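Local coordinates for 6-phosphogluconate dehydrogenase, NAD-binding (Mycolicibacterium smegmatis MC2 155, PDB 6SMT), which reduces imines with S-enantioselectivity, as an oxidoreductase that binds NADPH, at the interface of chains A and B. Coordinates in Å, arbitrary orientation; residue numbers count along the deposited sequence, not the author numbering. Chains: chain A/B, 6-phosphogluconate dehydrogenase, NAD-binding.

The centres of the C-alpha atoms of contact 1 and contact 2 lie about 27 Å apart along one two-fold symmetric interface, so each has a twin with the chains exchanged. Both use the same helix, 241-258 in chain A and 241-257 in chain B. In contact 1 the chain A copy packs on B:Trp184 of helix 171-199. In contact 2 the chain B copy lies against the NADPH-binding loops of chain A. Contact 1 is apolar and joins the helical parts. Contact 2 is mainly polar and bridged by water, with a small apolar part. The deposited dimer is probably the functional form, as is usual for imine reductases.

Contact 1: the interface of chains A and B. Residues chain A 244, 251, 268, 285; chain B 184, 187-188.
This is an apolar interface between helical elements that ties the two chains of the deposited dimer together. B:Trp184 of helix 171-199 is packed among A:Val244 and A:Leu251 of helix 241-258, A:Phe268 of helix 263-280 and A:Ile285 of the 3-10 helix 285-292. The branch CG2 of A:Val244 makes the contact with the indole face, while A:Phe268 and A:Ile285 share the burial. It sits 3.4 Å from CE2 of B:Trp184, over the bond shared by the two rings. This is a CH-pi contact to both rings. CG2 is anti to the backbone N (chi1 65° to CG1), which turns this branch towards the indole. A:Ile285 comes in at the far end of the six-membered ring, where its CG2 lies 3.8 Å from CH2 of B:Trp184. At the opposite end, A:Leu251 CD1 is 4.1 Å from CD1 of B:Trp184, on the five-membered ring. A:Phe268 approaches beside the indole, its CZ 3.9 Å from CE3 of B:Trp184. One face of the phenyl ring has the backbone O of B:Trp184 over its centre, 4.0 Å above the plane. CE1 of A:Phe268 reaches CA of B:Gly188 at 3.7 Å, where the partner helix carries no side chain. The contact is held by fit and burial. B:Trp184 also lines the pocket of (2s)-2-ethylhexan-1-ol, which may come from crystallisation, so this packing may help to fix that pocket's wall.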
# COMPACT_ATOMS: atom_id res chain seq x y z
N VAL A 244 10.93 -13.20 -4.39
CA VAL A 244 10.11 -12.76 -3.26
C VAL A 244 9.73 -13.98 -2.40
O VAL A 244 9.49 -13.80 -1.18
CB VAL A 244 8.88 -11.90 -3.68
CG1 VAL A 244 7.86 -12.67 -4.49
CG2 VAL A 244 8.23 -11.29 -2.45
N LEU A 251 10.88 -11.70 6.13
CA LEU A 251 9.96 -10.74 6.72
C LEU A 251 9.13 -11.43 7.82
O LEU A 251 8.95 -10.84 8.88
CB LEU A 251 9.03 -10.12 5.65
CG LEU A 251 9.73 -9.50 4.43
CD1 LEU A 251 8.72 -8.87 3.48
CD2 LEU A 251 10.71 -8.47 4.85
N PHE A 268 0.18 -13.82 2.05
CA PHE A 268 0.91 -13.51 0.82
C PHE A 268 1.87 -14.64 0.42
O PHE A 268 1.97 -15.05 -0.73
CB PHE A 268 1.62 -12.14 0.95
CG PHE A 268 2.27 -11.64 -0.30
CD1 PHE A 268 1.49 -11.34 -1.42
CD2 PHE A 268 3.64 -11.50 -0.45
CE1 PHE A 268 2.03 -10.91 -2.61
CE2 PHE A 268 4.18 -11.05 -1.64
CZ PHE A 268 3.40 -10.72 -2.68
N ILE A 285 6.45 -10.81 -10.63
CA ILE A 285 5.48 -10.87 -9.48
C ILE A 285 4.04 -10.52 -9.86
O ILE A 285 3.13 -10.81 -9.11
CB ILE A 285 6.03 -9.98 -8.34
CG1 ILE A 285 6.32 -8.58 -8.82
CG2 ILE A 285 7.29 -10.52 -7.73
CD1 ILE A 285 5.16 -7.70 -8.79
N TRP B 184 5.46 -5.23 0.08
CA TRP B 184 4.85 -6.48 -0.44
C TRP B 184 3.42 -6.60 0.04
O TRP B 184 2.61 -7.23 -0.69
CB TRP B 184 5.71 -7.68 -0.06
CG TRP B 184 6.98 -7.76 -0.85
CD1 TRP B 184 8.27 -7.64 -0.37
CD2 TRP B 184 7.11 -7.88 -2.29
NE1 TRP B 184 9.16 -7.69 -1.41
CE2 TRP B 184 8.50 -7.89 -2.59
CE3 TRP B 184 6.18 -8.06 -3.33
CZ2 TRP B 184 8.97 -7.99 -3.89
CZ3 TRP B 184 6.68 -8.13 -4.61
CH2 TRP B 184 8.05 -8.14 -4.89
N VAL B 187 1.52 -4.62 -2.43
CA VAL B 187 1.48 -5.36 -3.70
C VAL B 187 0.46 -6.49 -3.58
O VAL B 187 -0.31 -6.72 -4.54
CB VAL B 187 2.85 -5.92 -4.08
CG1 VAL B 187 2.79 -6.97 -5.19
CG2 VAL B 187 3.71 -4.75 -4.45
N GLY B 188 0.42 -7.22 -2.49
CA GLY B 188 -0.61 -8.28 -2.26
C GLY B 188 -2.00 -7.69 -2.35
O GLY B 188 -2.89 -8.27 -3.03

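Contact 2: the interface of chains A and B. Residues chain A 75-76, 101-102; chain B 243, 246, 250.
B:His250, on helix 241-257 of one chain, stacks on A:Asp102 beside the NADPH-binding loops of the other. The carboxylate and imidazole planes are 18° apart. A:Asp102 OD1 lies over the centre of the B:His250 ring, 3.3 Å above its plane, so the carboxylate meets a face and not an N-H. The opposite face carries the backbone O of B:Ser246, one turn earlier in the same helix. The ring is sandwiched between the two oxygens, which limits its rotation. A chi1 of -51° sets CG anti to the carbonyl carbon and swings the ring towards chain A.

Water serves the two ring nitrogens, both at the edge and in plane. ND1 of B:His250 is 2.8 Å from water 1, which also bonds OG of A:Ser101. NE2 of B:His250 is 2.9 Å from water 2, with an angle of 168° at H.

Direct polar contact is slight. The hydroxyl OG of B:Ser246 gives a weak bond to OD2 of A:Asp76 at 3.5 Å. The backbone O of A:Ser101 makes a close C-H to oxygen approach to CE1 of B:His250, at 3.2 Å.

Apolar contact comes from A:Val75. Its CG2 packs on CB of B:Ser246 and more loosely on CA of B:Ser243. A:Val75, A:Ser101 and B:Ser243 are NADPH-binding residues, so the cofactor site probably draws on both chains. Carboxylate OD2 of A:Asp76 ends the bridge from B:His250, 2.7 Å from the oxygen of water 2.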
# COMPACT_ATOMS: atom_id res chain seq x y z
N VAL A 75 -22.61 4.43 8.48
CA VAL A 75 -21.56 3.36 8.48
C VAL A 75 -21.82 2.36 7.37
O VAL A 75 -20.79 1.92 6.77
CB VAL A 75 -21.51 2.72 9.86
CG1 VAL A 75 -22.77 1.99 10.25
CG2 VAL A 75 -20.29 1.80 9.94
N ASP A 76 -23.05 1.97 7.07
CA ASP A 76 -23.25 0.90 6.08
C ASP A 76 -24.70 0.93 5.64
O ASP A 76 -25.49 1.82 6.03
CB ASP A 76 -22.93 -0.45 6.71
CG ASP A 76 -23.82 -0.84 7.85
OD1 ASP A 76 -24.86 -0.31 8.21
OD2 ASP A 76 -23.34 -1.76 8.69
N SER A 101 -20.46 3.28 2.56
CA SER A 101 -19.68 2.20 1.95
C SER A 101 -20.26 0.83 2.22
O SER A 101 -20.39 0.43 3.37
CB SER A 101 -18.22 2.34 2.36
OG SER A 101 -17.45 1.34 1.70
N ASP A 102 -20.61 0.09 1.19
CA ASP A 102 -21.13 -1.27 1.30
C ASP A 102 -21.01 -1.96 -0.06
O ASP A 102 -20.42 -1.43 -1.01
CB ASP A 102 -22.55 -1.27 1.88
CG ASP A 102 -22.96 -2.43 2.77
OD1 ASP A 102 -22.55 -3.58 2.42
OD2 ASP A 102 -23.83 -2.24 3.71
N SER B 243 -15.91 1.86 12.22
CA SER B 243 -16.29 2.01 10.81
C SER B 243 -15.58 0.99 9.94
O SER B 243 -16.18 0.37 9.05
CB SER B 243 -16.04 3.49 10.39
OG SER B 243 -16.57 3.69 9.06
N SER B 246 -16.91 -2.57 10.02
CA SER B 246 -18.00 -2.81 9.10
C SER B 246 -17.48 -2.94 7.68
O SER B 246 -17.78 -3.87 6.95
CB SER B 246 -18.94 -1.63 9.17
OG SER B 246 -19.92 -1.75 8.18
N HIS B 250 -17.45 -6.11 4.32
CA HIS B 250 -17.90 -5.94 2.93
C HIS B 250 -16.87 -6.40 1.93
O HIS B 250 -17.16 -7.08 0.96
CB HIS B 250 -18.29 -4.49 2.70
CG HIS B 250 -19.21 -3.91 3.64
ND1 HIS B 250 -19.20 -2.56 3.93
CD2 HIS B 250 -20.14 -4.45 4.48
CE1 HIS B 250 -20.05 -2.32 4.87
NE2 HIS B 250 -20.68 -3.49 5.24
O HOH W 1 -17.15 -1.16 2.68
O HOH W 2 -22.48 -3.98 7.45